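Local coordinates for TCP pilus virulence regulatory protein (PDB 4MLO) that activates transcription as an AraC-family regulator of Vibrio cholerae, probably of virulence genes such as those of the TCP pilus, and binds palmitoleic acid in a pocket, at residues Met171-Lys179 with Ala189-Thr197. Sequence-based numbering, arbitrary orientation.
Sequences MEKISCLVK and ADICGELRT
Helix 171-179 and helix 189-195 run at 108° to each other, with Ile174 set against Ile191 and Lys173 against Leu195, their axes 10.7 Å apart at the closest point. Branched aliphatic side chains carry the contact. Leu177 makes the broadest contribution: CG stands anti to the backbone N (chi1 173°), which carries both methyls across to the second helix. Leu177 CD2 lies 3.6 Å from both Ile191 CD1 and Glu194 CB, while Leu177 CD1 rests along the CB-CG part of Glu194. Leucine suits this place because its forked end can touch two successive turns at once. Glu194 offers only its methylenes here; its chain bends at chi2 (-80°), and OE1 forms a salt bridge with Arg184, so an acidic residue can border an apolar patch.

Leu195, one turn beyond Ile191, spreads its two methyls over the preceding turn of the first helix. Leu195 CD1 meets Ile174 CG1 at 3.8 Å, the two side chains crossing at about a right angle, and Leu195 CD2 packs 4.0 Å from Lys173 CB. Lysine fits this margin since its aliphatic root covers the leucine while its amino end leads away. Deeper in, Ile191 splits its branches: Ile191 CG2 faces Ile174 CG1 (4.0 Å) and Ile191 CD1 turns to Leu177 and, more distantly, Val178 CG2. Phe213 and Leu202 close over Ile191 from the next helices, and Trp186 covers Leu177 and Val178.

Past Leu195 the helix ends in a Schellman motif, with Arg196 at positive phi and Thr197 N bonded to Cys192 O. Helix 170-180 thus packs across the first helix of what is, as in other AraC-family proteins, probably the first helix-turn-helix, formed by 188-195 and 199-207; helix 213-230 leads on to the second.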
loop_
_atom_site.group_PDB
_atom_site.type_symbol
_atom_site.label_atom_id
_atom_site.label_comp_id
_atom_site.label_asym_id
_atom_site.label_seq_id
_atom_site.Cartn_x
_atom_site.Cartn_y
_atom_site.Cartn_z
ATOM N N MET A 171 -14.159 0.908 -6.323
ATOM C CA MET A 171 -12.912 0.172 -6.445
ATOM C C MET A 171 -12.763 -0.832 -5.324
ATOM O O MET A 171 -12.256 -1.944 -5.534
ATOM C CB MET A 171 -11.707 1.109 -6.455
ATOM C CG MET A 171 -10.380 0.383 -6.689
ATOM S SD MET A 171 -10.224 -0.384 -8.341
ATOM C CE MET A 171 -8.598 -1.138 -8.173
ATOM N N GLU A 172 -13.172 -0.452 -4.116
ATOM C CA GLU A 172 -13.137 -1.396 -3.001
ATOM C C GLU A 172 -14.080 -2.567 -3.273
ATOM O O GLU A 172 -13.756 -3.716 -2.964
ATOM C CB GLU A 172 -13.482 -0.670 -1.699
ATOM C CG GLU A 172 -13.829 -1.583 -0.540
ATOM C CD GLU A 172 -12.672 -2.390 -0.016
ATOM O OE1 GLU A 172 -11.500 -2.064 -0.319
ATOM O OE2 GLU A 172 -12.951 -3.363 0.719
ATOM N N LYS A 173 -15.240 -2.306 -3.889
ATOM C CA LYS A 173 -16.136 -3.409 -4.218
ATOM C C LYS A 173 -15.481 -4.377 -5.203
ATOM O O LYS A 173 -15.573 -5.596 -5.041
ATOM C CB LYS A 173 -17.449 -2.880 -4.791
ATOM C CG LYS A 173 -18.364 -2.232 -3.771
ATOM C CD LYS A 173 -19.672 -1.825 -4.450
ATOM C CE LYS A 173 -20.516 -0.940 -3.555
ATOM N NZ LYS A 173 -20.803 -1.597 -2.255
ATOM N N ILE A 174 -14.843 -3.846 -6.243
ATOM C CA ILE A 174 -14.169 -4.695 -7.227
ATOM C C ILE A 174 -13.044 -5.478 -6.571
ATOM O O ILE A 174 -12.943 -6.695 -6.717
ATOM C CB ILE A 174 -13.635 -3.845 -8.387
ATOM C CG1 ILE A 174 -14.785 -3.165 -9.175
ATOM C CG2 ILE A 174 -12.698 -4.663 -9.276
ATOM C CD1 ILE A 174 -14.261 -2.113 -10.127
ATOM N N SER A 175 -12.150 -4.774 -5.864
ATOM C CA SER A 175 -10.999 -5.413 -5.241
ATOM C C SER A 175 -11.413 -6.461 -4.224
ATOM O O SER A 175 -10.823 -7.542 -4.151
ATOM C CB SER A 175 -10.121 -4.349 -4.588
ATOM O OG SER A 175 -9.785 -3.344 -5.536
ATOM N N CYS A 176 -12.422 -6.146 -3.394
ATOM C CA CYS A 176 -12.888 -7.082 -2.378
ATOM C C CYS A 176 -13.421 -8.356 -3.012
ATOM O O CYS A 176 -13.192 -9.471 -2.524
ATOM C CB CYS A 176 -13.972 -6.412 -1.551
ATOM S SG CYS A 176 -14.502 -7.322 -0.142
ATOM N N LEU A 177 -14.163 -8.201 -4.091
ATOM C CA LEU A 177 -14.683 -9.342 -4.809
ATOM C C LEU A 177 -13.553 -10.223 -5.335
ATOM O O LEU A 177 -13.551 -11.437 -5.122
ATOM C CB LEU A 177 -15.576 -8.840 -5.941
ATOM C CG LEU A 177 -16.082 -9.881 -6.920
ATOM C CD1 LEU A 177 -17.091 -10.814 -6.201
ATOM C CD2 LEU A 177 -16.739 -9.217 -8.131
ATOM N N VAL A 178 -12.550 -9.621 -5.984
ATOM C CA VAL A 178 -11.461 -10.421 -6.531
ATOM C C VAL A 178 -10.722 -11.149 -5.414
ATOM O O VAL A 178 -10.342 -12.328 -5.545
ATOM C CB VAL A 178 -10.520 -9.506 -7.340
ATOM C CG1 VAL A 178 -9.257 -10.257 -7.766
ATOM C CG2 VAL A 178 -11.226 -8.974 -8.571
ATOM N N LYS A 179 -10.487 -10.449 -4.307
ATOM C CA LYS A 179 -9.762 -11.003 -3.172
ATOM C C LYS A 179 -10.543 -12.078 -2.451
ATOM O O LYS A 179 -9.945 -12.822 -1.671
ATOM C CB LYS A 179 -9.406 -9.904 -2.185
ATOM C CG LYS A 179 -8.366 -8.942 -2.692
ATOM C CD LYS A 179 -7.753 -8.170 -1.570
ATOM C CE LYS A 179 -8.573 -7.001 -1.139
ATOM N NZ LYS A 179 -7.732 -6.043 -0.342
ATOM N N ALA A 189 -17.287 -9.596 -17.196
ATOM C CA ALA A 189 -18.699 -9.886 -17.036
ATOM C C ALA A 189 -18.984 -10.359 -15.631
ATOM O O ALA A 189 -20.063 -10.082 -15.081
ATOM C CB ALA A 189 -19.173 -10.938 -18.043
ATOM N N ASP A 190 -18.047 -11.098 -15.030
ATOM C CA ASP A 190 -18.240 -11.564 -13.659
ATOM C C ASP A 190 -18.319 -10.403 -12.687
ATOM O O ASP A 190 -19.079 -10.437 -11.720
ATOM C CB ASP A 190 -17.094 -12.481 -13.245
ATOM C CG ASP A 190 -16.944 -13.655 -14.120
ATOM O OD1 ASP A 190 -15.823 -13.870 -14.632
ATOM O OD2 ASP A 190 -17.913 -14.415 -14.277
ATOM N N ILE A 191 -17.494 -9.374 -12.897
ATOM C CA ILE A 191 -17.522 -8.225 -12.014
ATOM C C ILE A 191 -18.838 -7.485 -12.145
ATOM O O ILE A 191 -19.432 -7.056 -11.134
ATOM C CB ILE A 191 -16.324 -7.302 -12.323
ATOM C CG1 ILE A 191 -14.997 -8.080 -12.307
ATOM C CG2 ILE A 191 -16.279 -6.093 -11.407
ATOM C CD1 ILE A 191 -14.593 -8.653 -10.983
ATOM N N CYS A 192 -19.308 -7.292 -13.385
ATOM C CA CYS A 192 -20.556 -6.566 -13.579
ATOM C C CYS A 192 -21.709 -7.359 -12.995
ATOM O O CYS A 192 -22.618 -6.785 -12.366
ATOM C CB CYS A 192 -20.822 -6.300 -15.050
ATOM S SG CYS A 192 -19.605 -5.182 -15.787
ATOM N N GLY A 193 -21.664 -8.677 -13.201
ATOM C CA GLY A 193 -22.721 -9.555 -12.694
ATOM C C GLY A 193 -22.744 -9.604 -11.181
ATOM O O GLY A 193 -23.819 -9.512 -10.562
ATOM N N GLU A 194 -21.571 -9.735 -10.550
ATOM C CA GLU A 194 -21.524 -9.841 -9.089
ATOM C C GLU A 194 -21.903 -8.531 -8.414
ATOM O O GLU A 194 -22.592 -8.538 -7.394
ATOM C CB GLU A 194 -20.137 -10.269 -8.610
ATOM C CG GLU A 194 -19.711 -11.676 -9.000
ATOM C CD GLU A 194 -20.290 -12.768 -8.118
ATOM O OE1 GLU A 194 -19.836 -13.914 -8.287
ATOM O OE2 GLU A 194 -21.189 -12.496 -7.279
ATOM N N LEU A 195 -21.475 -7.391 -8.960
ATOM C CA LEU A 195 -21.748 -6.099 -8.370
ATOM C C LEU A 195 -23.083 -5.525 -8.845
ATOM O O LEU A 195 -23.512 -4.467 -8.340
ATOM C CB LEU A 195 -20.616 -5.127 -8.702
ATOM C CG LEU A 195 -19.241 -5.532 -8.170
ATOM C CD1 LEU A 195 -18.332 -4.324 -8.420
ATOM C CD2 LEU A 195 -19.156 -5.921 -6.711
ATOM N N ARG A 196 -23.745 -6.217 -9.779
ATOM C CA ARG A 196 -24.956 -5.712 -10.444
ATOM C C ARG A 196 -24.801 -4.243 -10.826
ATOM O O ARG A 196 -25.652 -3.395 -10.529
ATOM C CB ARG A 196 -26.204 -5.901 -9.560
ATOM C CG ARG A 196 -26.660 -7.348 -9.401
ATOM C CD ARG A 196 -25.812 -8.129 -8.427
ATOM N NE ARG A 196 -26.460 -9.399 -8.093
ATOM C CZ ARG A 196 -25.961 -10.353 -7.323
ATOM N NH1 ARG A 196 -24.740 -10.246 -6.817
ATOM N NH2 ARG A 196 -26.701 -11.441 -7.053
ATOM N N THR A 197 -23.671 -3.930 -11.472
ATOM C CA THR A 197 -23.349 -2.577 -11.907
ATOM C C THR A 197 -22.763 -2.700 -13.302
ATOM O O THR A 197 -22.063 -3.680 -13.570
ATOM C CB THR A 197 -22.329 -1.900 -10.951
ATOM O OG1 THR A 197 -22.802 -1.933 -9.602
ATOM C CG2 THR A 197 -22.084 -0.481 -11.324
#